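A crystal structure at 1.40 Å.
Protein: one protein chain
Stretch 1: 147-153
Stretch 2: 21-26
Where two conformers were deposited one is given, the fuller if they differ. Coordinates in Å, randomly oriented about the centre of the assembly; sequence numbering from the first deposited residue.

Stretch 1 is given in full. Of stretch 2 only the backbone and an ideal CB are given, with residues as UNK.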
ATOM      1  N   PRO B 147       5.966   0.557 -13.276  1.00  7.47           N
ATOM      2  CA  PRO B 147       6.317   1.586 -14.250  1.00  8.38           C
ATOM      3  C   PRO B 147       5.079   2.075 -15.019  1.00  8.00           C
ATOM      4  O   PRO B 147       4.253   1.261 -15.439  1.00  8.83           O
ATOM      5  CB  PRO B 147       7.300   0.880 -15.218  1.00  9.72           C
ATOM      6  CG  PRO B 147       7.575  -0.449 -14.643  1.00 12.34           C
ATOM      7  CD  PRO B 147       6.642  -0.732 -13.525  1.00  8.77           C
ATOM      8  N   VAL B 148       4.950   3.392 -15.186  1.00  7.94           N
ATOM      9  CA  VAL B 148       3.814   4.009 -15.883  0.50  7.64           C
ATOM     10  C   VAL B 148       4.360   5.092 -16.825  1.00  8.18           C
ATOM     11  O   VAL B 148       5.316   5.807 -16.475  1.00 10.45           O
ATOM     12  CB  VAL B 148       2.776   4.612 -14.877  0.50  7.52           C
ATOM     13  CG1 VAL B 148       1.586   5.260 -15.588  0.50  5.90           C
ATOM     14  CG2 VAL B 148       2.259   3.561 -13.893  0.50  8.89           C
ATOM     15  N   THR B 149       3.719   5.251 -17.983  1.00  8.46           N
ATOM     16  CA  THR B 149       4.045   6.341 -18.897  1.00  8.15           C
ATOM     17  C   THR B 149       3.586   7.680 -18.354  1.00  7.80           C
ATOM     18  O   THR B 149       2.774   7.757 -17.416  1.00  8.87           O
ATOM     19  CB  THR B 149       3.384   6.140 -20.264  1.00  7.80           C
ATOM     20  OG1 THR B 149       1.951   6.161 -20.122  1.00  7.97           O
ATOM     21  CG2 THR B 149       3.860   4.831 -20.908  1.00  9.41           C
ATOM     22  N   ALA B 150       4.038   8.759 -18.991  1.00  8.74           N
ATOM     23  CA  ALA B 150       3.371  10.020 -18.799  1.00  9.30           C
ATOM     24  C   ALA B 150       1.857   9.855 -19.051  1.00  9.31           C
ATOM     25  O   ALA B 150       1.415   9.055 -19.917  1.00 11.98           O
ATOM     26  CB  ALA B 150       3.988  11.062 -19.727  1.00 11.09           C
ATOM     27  N   LEU B 151       1.078  10.577 -18.258  1.00  9.63           N
ATOM     28  CA  LEU B 151      -0.369  10.554 -18.382  1.00 10.46           C
ATOM     29  C   LEU B 151      -0.874  11.594 -19.362  1.00 10.40           C
ATOM     30  O   LEU B 151      -0.288  12.676 -19.503  1.00 12.59           O
ATOM     31  CB  LEU B 151      -1.016  10.808 -17.022  1.00 10.57           C
ATOM     32  CG  LEU B 151      -0.553   9.910 -15.867  1.00  9.96           C
ATOM     33  CD1 LEU B 151      -1.338  10.289 -14.625  1.00 13.72           C
ATOM     34  CD2 LEU B 151      -0.690   8.414 -16.137  1.00 11.91           C
ATOM     35  N   ARG B 152      -1.989  11.261 -20.014  1.00 10.35           N
ATOM     36  CA  ARG B 152      -2.726  12.227 -20.834  1.00 10.47           C
ATOM     37  C   ARG B 152      -4.085  12.510 -20.218  1.00  9.58           C
ATOM     38  O   ARG B 152      -4.770  11.593 -19.748  1.00 10.60           O
ATOM     39  CB  ARG B 152      -2.901  11.715 -22.256  1.00 13.01           C
ATOM     40  CG  ARG B 152      -1.589  11.529 -23.002  1.00 15.77           C
ATOM     41  CD  ARG B 152      -1.862  11.106 -24.426  1.00 18.91           C
ATOM     42  NE  ARG B 152      -2.232  12.284 -25.171  1.00 25.78           N
ATOM     43  CZ  ARG B 152      -2.790  12.274 -26.372  1.00 21.65           C
ATOM     44  NH1 ARG B 152      -3.084  13.434 -26.978  1.00 22.90           N
ATOM     45  NH2 ARG B 152      -3.050  11.110 -26.971  1.00 32.74           N
ATOM     46  N   ALA B 153      -4.501  13.772 -20.239  1.00  9.92           N
ATOM     47  CA  ALA B 153      -5.828  14.149 -19.742  1.00  9.67           C
ATOM     48  C   ALA B 153      -6.906  13.496 -20.588  1.00  9.41           C
ATOM     49  O   ALA B 153      -6.769  13.378 -21.814  1.00 10.52           O
ATOM     50  CB  ALA B 153      -5.994  15.659 -19.775  1.00 11.01           C
ATOM     51  N   UNK B  21       4.760  11.200  -7.878  1.00 13.84           N
ATOM     52  CA  UNK B  21       3.922  11.798  -8.919  1.00 14.04           C
ATOM     53  C   UNK B  21       4.327  11.259 -10.280  1.00 12.74           C
ATOM     54  O   UNK B  21       5.394  10.636 -10.425  1.00 17.21           O
ATOM     55  CB  UNK B  21       4.027  13.324  -8.897  1.00 14.04           C
ATOM     56  N   UNK B  22       3.464  11.468 -11.260  1.00 12.80           N
ATOM     57  CA  UNK B  22       3.655  10.960 -12.639  1.00 13.59           C
ATOM     58  C   UNK B  22       3.712  12.148 -13.565  1.00 12.72           C
ATOM     59  O   UNK B  22       2.985  13.122 -13.368  1.00 13.84           O
ATOM     60  CB  UNK B  22       2.538  10.001 -13.058  1.00 13.59           C
ATOM     61  N   UNK B  23       4.600  12.075 -14.549  1.00 12.29           N
ATOM     62  CA  UNK B  23       4.683  13.060 -15.613  1.00 13.48           C
ATOM     63  C   UNK B  23       3.340  13.156 -16.322  1.00 13.12           C
ATOM     64  O   UNK B  23       2.620  12.161 -16.464  1.00 12.91           O
ATOM     65  CB  UNK B  23       5.795  12.703 -16.602  1.00 13.48           C
ATOM     66  N   UNK B  24       3.018  14.354 -16.783  1.00 14.12           N
ATOM     67  CA  UNK B  24       1.846  14.578 -17.610  1.00 13.98           C
ATOM     68  C   UNK B  24       2.335  15.022 -18.987  1.00 12.76           C
ATOM     69  O   UNK B  24       3.202  15.904 -19.099  1.00 15.87           O
ATOM     70  CB  UNK B  24       0.908  15.613 -16.985  1.00 13.98           C
ATOM     71  N   UNK B  25       1.808  14.381 -20.024  1.00 13.79           N
ATOM     72  CA  UNK B  25       2.130  14.733 -21.402  1.00 17.33           C
ATOM     73  C   UNK B  25       1.789  16.203 -21.707  1.00 18.47           C
ATOM     74  O   UNK B  25       0.708  16.675 -21.349  1.00 20.46           O
ATOM     75  CB  UNK B  25       1.381  13.809 -22.364  1.00 17.33           C
ATOM     76  N   UNK B  26       2.704  16.887 -22.403  1.00 19.73           N
ATOM     77  CA  UNK B  26       2.520  18.288 -22.824  1.00 22.05           C
ATOM     78  C   UNK B  26       2.234  19.250 -21.641  1.00 20.77           C
ATOM     79  O   UNK B  26       1.482  20.231 -21.787  1.00 26.71           O
ATOM     80  CB  UNK B  26       1.371  18.367 -23.831  1.00 22.05           C
TER

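The two backbones meet at a single beta bridge, between Leu-151 and position 24 (CA-CA 4.7 Å). Leu-151 N donates to O of position 23 (2.8 Å, N-H...O angle 167°), and N of position 25 donates to Leu-151 O (2.8 Å, 164°). Both bonds are main chain to main chain, so they fix the register and, beyond requiring an N-H at position 25 (so no proline), select no side chain.

Position 21 has extended angles (-154/165), and its ideal CB has nothing of stretch 1 within 5.5 Å, so many side chains would suit. The residue is Ser-21, chi1 p, whose OG is hydrogen-bonded elsewhere in the structure.

At position 22 CA-to-CB points toward stretch 1, and the angles (-119/141) are those of a strand. The ideal CB lies 4.2 Å from Leu-151 CG and 5.5 Å from Val-148 CG1, with Thr-149 O 4.9 Å away. Such largely aliphatic surroundings suit valine, isoleucine or perhaps another apolar side chain; beta-branching would agree with the extended backbone. The residue is Val-22, chi1 t. Its CG1 packs 3.6 Å from Leu-151 CG and 4.4 Å from Val-148 CG1, and also comes within 3.4 Å of Thr-149 O.

Position 23 (-57/147) points its CB sideways, 4.0 Å from Ala-150 CB. That methyl offers neither charge nor polar partner, so many side chains could pass beside it, including long polar ones. Glu-23 is found, extended with chi1 and chi2 both t; its CD lies 3.7 Å from Ala-150 CB. Glu-23 O also receives a CA-H...O contact from Ala-150 CA (3.3 Å).

Position 24 directs its CB away overall, although the ideal CB remains 4.0 Å from Leu-151 O. The extended angles (-115/131) suit beta-branched side chains among others. Val-24, chi1 t, occupies it, and its CA makes a CA-H...O contact with Leu-151 O (3.4 Å).

Position 25 points toward stretch 1, its ideal CB 3.5 Å from Leu-151 O and 3.8 Å from Arg-152 CG. With the arginine's positive charge farther along the same side chain, an acidic residue is attractive, aspartate or glutamate, while asparagine or serine could also be accommodated. Asp-25, chi1 t, makes a salt bridge from OD2 to Arg-152 NE at 3.5 Å. This distance is long, and water 1 reinforces it, donating to Asp-25 OD2 (2.7 Å) and accepting from Arg-152 NE (2.8 Å).

Position 26 has left-handed angles (57/33), which glycine, asparagine and some other polar residues tolerate best. Gln-26 is deposited and stays clear of stretch 1.

Stretch 2, residues 21-26: SVEVDQ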
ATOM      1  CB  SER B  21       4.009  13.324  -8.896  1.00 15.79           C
ATOM      2  OG  SER B  21       5.328  13.738  -9.205  1.00 16.03           O
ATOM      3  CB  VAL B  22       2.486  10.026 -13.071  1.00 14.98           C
ATOM      4  CG1 VAL B  22       2.742   9.369 -14.441  1.00 13.79           C
ATOM      5  CG2 VAL B  22       2.252   8.959 -12.034  1.00 17.93           C
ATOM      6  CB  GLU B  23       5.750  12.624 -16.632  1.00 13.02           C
ATOM      7  CG  GLU B  23       6.013  13.647 -17.738  1.00 15.53           C
ATOM      8  CD  GLU B  23       6.934  13.143 -18.843  1.00 19.19           C
ATOM      9  OE1 GLU B  23       7.447  12.007 -18.762  1.00 21.79           O
ATOM     10  OE2 GLU B  23       7.162  13.898 -19.807  1.00 25.88           O
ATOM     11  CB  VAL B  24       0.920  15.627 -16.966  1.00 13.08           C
ATOM     12  CG1 VAL B  24      -0.200  16.034 -17.909  1.00 14.04           C
ATOM     13  CG2 VAL B  24       0.371  15.071 -15.653  1.00 13.80           C
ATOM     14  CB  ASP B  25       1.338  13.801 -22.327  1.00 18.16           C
ATOM     15  CG  ASP B  25       1.655  14.011 -23.799  1.00 20.20           C
ATOM     16  OD1 ASP B  25       2.843  13.981 -24.177  1.00 21.96           O
ATOM     17  OD2 ASP B  25       0.699  14.178 -24.576  1.00 23.83           O
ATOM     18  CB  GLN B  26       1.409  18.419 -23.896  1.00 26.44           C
ATOM     19  CG  GLN B  26       1.526  17.540 -25.138  1.00 33.51           C
ATOM     20  CD  GLN B  26       2.921  17.501 -25.722  1.00 44.36           C
ATOM     21  OE1 GLN B  26       3.580  16.455 -25.718  1.00 49.48           O
ATOM     22  NE2 GLN B  26       3.381  18.639 -26.230  1.00 44.84           N
TER
HETATM   23  O   HOH W   1      -1.860  14.950 -24.270  1.00 24.09           O
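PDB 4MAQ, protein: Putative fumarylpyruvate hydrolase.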